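Local structure of geranyltranstransferase (IspA) (3LLW) at residues 84-89 against 126-131; 163-168 against 186-191. The protein probably acts as a magnesium-dependent prenyltransferase of the FPP/GGPP synthase family, joining isoprenoid diphosphates into longer chains. All blocks are in the same frame, centred on the assembly; numbering follows the deposited sequence.

Interaction 1: residues 84-89 against 126-131; sequences ECLHTY and ALNTYS. With SO4 (sulfate ion), chain F.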
loop_
_atom_site.group_PDB
_atom_site.type_symbol
_atom_site.label_atom_id
_atom_site.label_comp_id
_atom_site.label_asym_id
_atom_site.label_seq_id
_atom_site.Cartn_x
_atom_site.Cartn_y
_atom_site.Cartn_z
ATOM N N GLU A 84 -8.288 -6.717 -7.044
ATOM C CA GLU A 84 -9.201 -7.450 -6.182
ATOM C C GLU A 84 -8.716 -7.388 -4.726
ATOM O O GLU A 84 -9.515 -7.157 -3.837
ATOM C CB GLU A 84 -9.413 -8.881 -6.714
ATOM C CG GLU A 84 -10.510 -9.734 -6.021
ATOM C CD GLU A 84 -11.942 -9.173 -6.095
ATOM O OE1 GLU A 84 -12.242 -8.303 -6.952
ATOM O OE2 GLU A 84 -12.783 -9.625 -5.272
ATOM N N CYS A 85 -7.403 -7.503 -4.509
ATOM C CA CYS A 85 -6.806 -7.360 -3.166
ATOM C C CYS A 85 -7.044 -6.000 -2.505
ATOM O O CYS A 85 -7.393 -5.935 -1.314
ATOM C CB CYS A 85 -5.305 -7.670 -3.199
ATOM S SG CYS A 85 -4.977 -9.413 -3.440
ATOM N N LEU A 86 -6.859 -4.927 -3.273
ATOM C CA LEU A 86 -7.156 -3.577 -2.798
ATOM C C LEU A 86 -8.617 -3.422 -2.414
ATOM O O LEU A 86 -8.921 -2.846 -1.381
ATOM C CB LEU A 86 -6.775 -2.523 -3.836
ATOM C CG LEU A 86 -6.489 -1.142 -3.237
ATOM C CD1 LEU A 86 -5.207 -1.170 -2.419
ATOM C CD2 LEU A 86 -6.395 -0.083 -4.318
ATOM N N HIS A 87 -9.519 -3.958 -3.235
ATOM C CA HIS A 87 -10.935 -3.923 -2.922
ATOM C C HIS A 87 -11.241 -4.711 -1.640
ATOM O O HIS A 87 -12.035 -4.267 -0.821
ATOM C CB HIS A 87 -11.766 -4.475 -4.089
ATOM C CG HIS A 87 -13.222 -4.665 -3.758
ATOM N ND1 HIS A 87 -14.053 -3.620 -3.412
ATOM C CD2 HIS A 87 -13.988 -5.781 -3.714
ATOM C CE1 HIS A 87 -15.264 -4.085 -3.157
ATOM N NE2 HIS A 87 -15.253 -5.393 -3.340
ATOM N N THR A 88 -10.607 -5.870 -1.482
ATOM C CA THR A 88 -10.846 -6.752 -0.340
ATOM C C THR A 88 -10.352 -6.133 0.962
ATOM O O THR A 88 -11.024 -6.236 1.992
ATOM C CB THR A 88 -10.154 -8.114 -0.546
ATOM O OG1 THR A 88 -10.447 -8.592 -1.860
ATOM C CG2 THR A 88 -10.629 -9.134 0.483
ATOM N N TYR A 89 -9.181 -5.493 0.914
ATOM C CA TYR A 89 -8.595 -4.860 2.102
ATOM C C TYR A 89 -9.511 -3.759 2.623
ATOM O O TYR A 89 -9.691 -3.625 3.848
ATOM C CB TYR A 89 -7.165 -4.336 1.850
ATOM C CG TYR A 89 -7.005 -2.820 1.935
ATOM C CD1 TYR A 89 -7.044 -2.152 3.165
ATOM C CD2 TYR A 89 -6.793 -2.059 0.789
ATOM C CE1 TYR A 89 -6.925 -0.792 3.253
ATOM C CE2 TYR A 89 -6.677 -0.686 0.863
ATOM C CZ TYR A 89 -6.711 -0.062 2.090
ATOM O OH TYR A 89 -6.591 1.284 2.181
ATOM N N ALA A 126 -1.696 -5.655 5.032
ATOM C CA ALA A 126 -0.928 -6.519 4.139
ATOM C C ALA A 126 -1.524 -6.644 2.753
ATOM O O ALA A 126 -0.778 -6.628 1.734
ATOM C CB ALA A 126 -0.720 -7.874 4.743
ATOM N N LEU A 127 -2.853 -6.768 2.693
ATOM C CA LEU A 127 -3.502 -6.830 1.375
ATOM C C LEU A 127 -3.394 -5.537 0.550
ATOM O O LEU A 127 -3.303 -5.583 -0.680
ATOM C CB LEU A 127 -4.943 -7.299 1.488
ATOM C CG LEU A 127 -5.120 -8.813 1.661
ATOM C CD1 LEU A 127 -6.547 -9.105 2.042
ATOM C CD2 LEU A 127 -4.723 -9.584 0.391
ATOM N N ASN A 128 -3.417 -4.402 1.242
ATOM C CA ASN A 128 -3.110 -3.097 0.673
ATOM C C ASN A 128 -1.709 -3.076 0.061
ATOM O O ASN A 128 -1.580 -2.735 -1.095
ATOM C CB ASN A 128 -3.213 -2.040 1.767
ATOM C CG ASN A 128 -3.028 -0.616 1.275
ATOM O OD1 ASN A 128 -2.789 -0.332 0.083
ATOM N ND2 ASN A 128 -3.130 0.304 2.215
ATOM N N THR A 129 -0.681 -3.425 0.845
ATOM C CA THR A 129 0.710 -3.505 0.360
ATOM C C THR A 129 0.909 -4.582 -0.702
ATOM O O THR A 129 1.650 -4.381 -1.713
ATOM C CB THR A 129 1.704 -3.730 1.532
ATOM O OG1 THR A 129 1.424 -2.788 2.567
ATOM C CG2 THR A 129 3.131 -3.522 1.083
ATOM N N TYR A 130 0.230 -5.709 -0.503
ATOM C CA TYR A 130 0.304 -6.850 -1.463
ATOM C C TYR A 130 -0.110 -6.544 -2.904
ATOM O O TYR A 130 0.457 -7.124 -3.824
ATOM C CB TYR A 130 -0.454 -8.080 -0.962
ATOM C CG TYR A 130 -0.078 -9.363 -1.666
ATOM C CD1 TYR A 130 -1.032 -10.108 -2.338
ATOM C CD2 TYR A 130 1.237 -9.821 -1.666
ATOM C CE1 TYR A 130 -0.691 -11.295 -2.983
ATOM C CE2 TYR A 130 1.594 -10.993 -2.321
ATOM C CZ TYR A 130 0.622 -11.723 -2.980
ATOM O OH TYR A 130 0.968 -12.892 -3.632
ATOM N N SER A 131 -1.102 -5.666 -3.084
ATOM C CA SER A 131 -1.554 -5.202 -4.406
ATOM C C SER A 131 -0.423 -4.590 -5.213
ATOM O O SER A 131 -0.369 -4.709 -6.423
ATOM C CB SER A 131 -2.618 -4.119 -4.240
ATOM O OG SER A 131 -3.607 -4.525 -3.320
HETATM S S SO4 F . -18.253 -6.973 -5.657
HETATM O O1 SO4 F . -17.855 -7.504 -4.342
HETATM O O2 SO4 F . -18.359 -5.512 -5.599
HETATM O O3 SO4 F . -17.292 -7.358 -6.698
HETATM O O4 SO4 F . -19.572 -7.505 -5.991
#
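Leu127 meets Tyr89 through the two CB atoms, 3.7 Å apart, while its CD2 methyl reaches the sulfur of Cys85 at 3.8 Å and CD1 lies more loosely against Thr88 CG2. Next along the helix, Asn128 lies flat on the Tyr89 ring: ring and amide planes are 5° apart, Asn128 CB stands 3.7 Å from the ring centroid in a CH-pi contact, and the amide reaches out over CE2 and CZ. With CG anti to the backbone N (chi1 -175°), the Asn128 side chain runs alongside the ring in the same direction. OD1 touches Leu86 CD1; ND2 hydrogen-bonds to Asp125 O and OD1 to Thr129 OG1, both of the second subunit. Helices 73-94 and 117-137, which carry the segments, run nearly antiparallel in the all-helical prenyl synthase fold, their segment axes 8.0 Å apart at an angle of 162°. On the far side of helix 73-94, His87 NE2 weakly hydrogen-bonds a sulfate, probably from the crystallisation liquor, which Arg52 also holds. Tyr130 turns its ring edge to Cys85, CD1 lying 4.2 Å from SG in a sulfur-aromatic contact, while its OH hydrogen-bonds to His25. Ser131 OG hydrogen-bonds back to Leu127 O (2.9 Å), in the carbonyl plane, and weakly to Ser82 O. The hydroxyl packs against Cys85 CB at 3.6 Å and Leu86 CB at 3.8 Å, near Leu86 N without bonding to it.

Interaction 2: residues 163-168 against 186-191; sequences LGQALD and EHKTAK
The His187 ring is approached obliquely by Leu163, whose CD2 methyl lies 3.9 Å from ring atom CD2; the two side chains run side by side in the same direction. Phe183, one turn earlier on helix 178-204, stacks on this imidazole and accepts a hydrogen bond from ND1 through its backbone carbonyl, which fixes the ring's rotation. The carboxylate of Asp168 is met on the anti side of OD2, with Lys188 NZ 18° out of its plane, and the amide of Gln165 crosses the lysine chain at a slant, OE1 4.0 Å from Lys188 CD. Between these groups the backbones close up at Gly164, whose CA is 3.9 Å from that of Lys188. The segment axes of helices 161-170 and 178-204 approach to 7.3 Å at an angle of 134°; Gly164, with no side chain, lets the two backbones come this close. His187 CB rests against Gly164 N, and Lys188 CG lies 3.5 Å from Gly164 O. A wider pi-type turn spans residues 186-190 in the second helix. From there Lys188 bends at chi2, chi3 and chi4, which carries its amine along helix 161-170 to Asp168, where NZ and OD2 form a salt bridge of 2.8 Å; OD2 also pairs, weakly and at long range, with Lys252. Gln165 borders the metal site: its NE2 makes a weak hydrogen bond to Asp94, which, like Asp100, binds magnesium in this protein, although no metal is bound to this chain. The salt bridge thus ties helix 178-204 to helix 161-170 and holds the bent lysine chain in place, with Gln165 crossing it at the edge of the metal site.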
loop_
_atom_site.group_PDB
_atom_site.type_symbol
_atom_site.label_atom_id
_atom_site.label_comp_id
_atom_site.label_asym_id
_atom_site.label_seq_id
_atom_site.Cartn_x
_atom_site.Cartn_y
_atom_site.Cartn_z
ATOM N N LEU A 163 -10.551 8.575 0.987
ATOM C CA LEU A 163 -11.377 9.774 1.211
ATOM C C LEU A 163 -12.864 9.440 1.256
ATOM O O LEU A 163 -13.562 9.844 2.192
ATOM C CB LEU A 163 -11.146 10.845 0.148
ATOM C CG LEU A 163 -11.972 12.125 0.225
ATOM C CD1 LEU A 163 -11.858 12.756 1.605
ATOM C CD2 LEU A 163 -11.519 13.116 -0.863
ATOM N N GLY A 164 -13.336 8.701 0.253
ATOM C CA GLY A 164 -14.732 8.304 0.211
ATOM C C GLY A 164 -15.152 7.432 1.392
ATOM O O GLY A 164 -16.267 7.572 1.906
ATOM N N GLN A 165 -14.267 6.524 1.800
ATOM C CA GLN A 165 -14.489 5.647 2.949
ATOM C C GLN A 165 -14.549 6.438 4.252
ATOM O O GLN A 165 -15.385 6.152 5.136
ATOM C CB GLN A 165 -13.357 4.631 3.019
ATOM C CG GLN A 165 -13.445 3.646 4.152
ATOM C CD GLN A 165 -14.173 2.384 3.765
ATOM O OE1 GLN A 165 -14.060 1.907 2.626
ATOM N NE2 GLN A 165 -14.922 1.819 4.714
ATOM N N ALA A 166 -13.677 7.446 4.362
ATOM C CA ALA A 166 -13.633 8.308 5.542
ATOM C C ALA A 166 -14.905 9.146 5.697
ATOM O O ALA A 166 -15.479 9.212 6.814
ATOM C CB ALA A 166 -12.385 9.165 5.564
ATOM N N LEU A 167 -15.369 9.734 4.590
ATOM C CA LEU A 167 -16.668 10.424 4.584
ATOM C C LEU A 167 -17.818 9.498 4.942
ATOM O O LEU A 167 -18.694 9.884 5.700
ATOM C CB LEU A 167 -16.974 11.071 3.232
ATOM C CG LEU A 167 -15.943 12.072 2.690
ATOM C CD1 LEU A 167 -16.134 12.309 1.178
ATOM C CD2 LEU A 167 -15.968 13.362 3.461
ATOM N N ASP A 168 -17.842 8.303 4.358
ATOM C CA ASP A 168 -18.938 7.370 4.602
ATOM C C ASP A 168 -19.062 6.971 6.071
ATOM O O ASP A 168 -20.166 6.901 6.595
ATOM C CB ASP A 168 -18.817 6.116 3.741
ATOM C CG ASP A 168 -20.125 5.324 3.673
ATOM O OD1 ASP A 168 -21.208 5.918 3.866
ATOM O OD2 ASP A 168 -20.072 4.107 3.417
ATOM N N GLU A 186 -18.570 9.001 -5.650
ATOM C CA GLU A 186 -17.569 9.100 -6.715
ATOM C C GLU A 186 -16.266 8.545 -6.160
ATOM O O GLU A 186 -15.603 7.754 -6.817
ATOM C CB GLU A 186 -17.369 10.553 -7.176
ATOM C CG GLU A 186 -16.465 10.723 -8.409
ATOM C CD GLU A 186 -15.961 12.163 -8.624
ATOM O OE1 GLU A 186 -15.276 12.404 -9.647
ATOM O OE2 GLU A 186 -16.231 13.052 -7.775
ATOM N N HIS A 187 -15.947 8.922 -4.918
ATOM C CA HIS A 187 -14.680 8.548 -4.276
ATOM C C HIS A 187 -14.681 7.135 -3.652
ATOM O O HIS A 187 -13.773 6.358 -3.909
ATOM C CB HIS A 187 -14.225 9.649 -3.294
ATOM C CG HIS A 187 -13.816 10.924 -3.981
ATOM N ND1 HIS A 187 -14.726 11.810 -4.523
ATOM C CD2 HIS A 187 -12.595 11.451 -4.221
ATOM C CE1 HIS A 187 -14.079 12.820 -5.072
ATOM N NE2 HIS A 187 -12.784 12.627 -4.902
ATOM N N LYS A 188 -15.702 6.787 -2.871
ATOM C CA LYS A 188 -15.771 5.464 -2.230
ATOM C C LYS A 188 -15.769 4.347 -3.288
ATOM O O LYS A 188 -14.996 3.392 -3.206
ATOM C CB LYS A 188 -17.054 5.363 -1.386
ATOM C CG LYS A 188 -16.886 4.742 0.007
ATOM C CD LYS A 188 -16.778 3.243 0.003
ATOM C CE LYS A 188 -18.006 2.604 0.638
ATOM N NZ LYS A 188 -18.006 2.776 2.114
ATOM N N THR A 189 -16.606 4.511 -4.311
ATOM C CA THR A 189 -16.893 3.453 -5.272
ATOM C C THR A 189 -16.322 3.687 -6.695
ATOM O O THR A 189 -15.638 2.821 -7.248
ATOM C CB THR A 189 -18.415 3.227 -5.302
ATOM O OG1 THR A 189 -18.831 2.716 -4.028
ATOM C CG2 THR A 189 -18.825 2.257 -6.396
ATOM N N ALA A 190 -16.602 4.844 -7.279
ATOM C CA ALA A 190 -16.423 5.023 -8.728
ATOM C C ALA A 190 -14.984 5.132 -9.186
ATOM O O ALA A 190 -14.661 4.750 -10.321
ATOM C CB ALA A 190 -17.252 6.207 -9.237
ATOM N N LYS A 191 -14.123 5.634 -8.297
ATOM C CA LYS A 191 -12.696 5.849 -8.583
ATOM C C LYS A 191 -11.932 4.572 -8.926
ATOM O O LYS A 191 -11.195 4.534 -9.921
ATOM C CB LYS A 191 -12.019 6.560 -7.407
ATOM C CG LYS A 191 -11.305 7.859 -7.799
ATOM C CD LYS A 191 -12.312 8.997 -7.922
ATOM C CE LYS A 191 -11.656 10.364 -7.801
ATOM N NZ LYS A 191 -11.495 11.025 -9.131
#

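Both contacts are buried joints between helices of one prenyl synthase fold, yet they share no helix: interaction 1 pairs 73-94 with 117-137, interaction 2 pairs 161-170 with 178-204. Their centres are 16 Å apart, and their nearest atoms about 7 Å. Tyr89 packs on Met161 and Ile162, just ahead of 163-168 on the same helix, so the contacts are linked indirectly. Apolar, aromatic and amide packing carries 84-89 against 126-131, whereas 163-168 against 186-191 combines a close backbone approach with a salt bridge and includes a partly exposed lysine. Both touch the second subunit, interaction 1 through hydrogen bonds involving Asn128 and Thr129, interaction 2 by packing. Gln165 lies much nearer Asp94 than Tyr89 does.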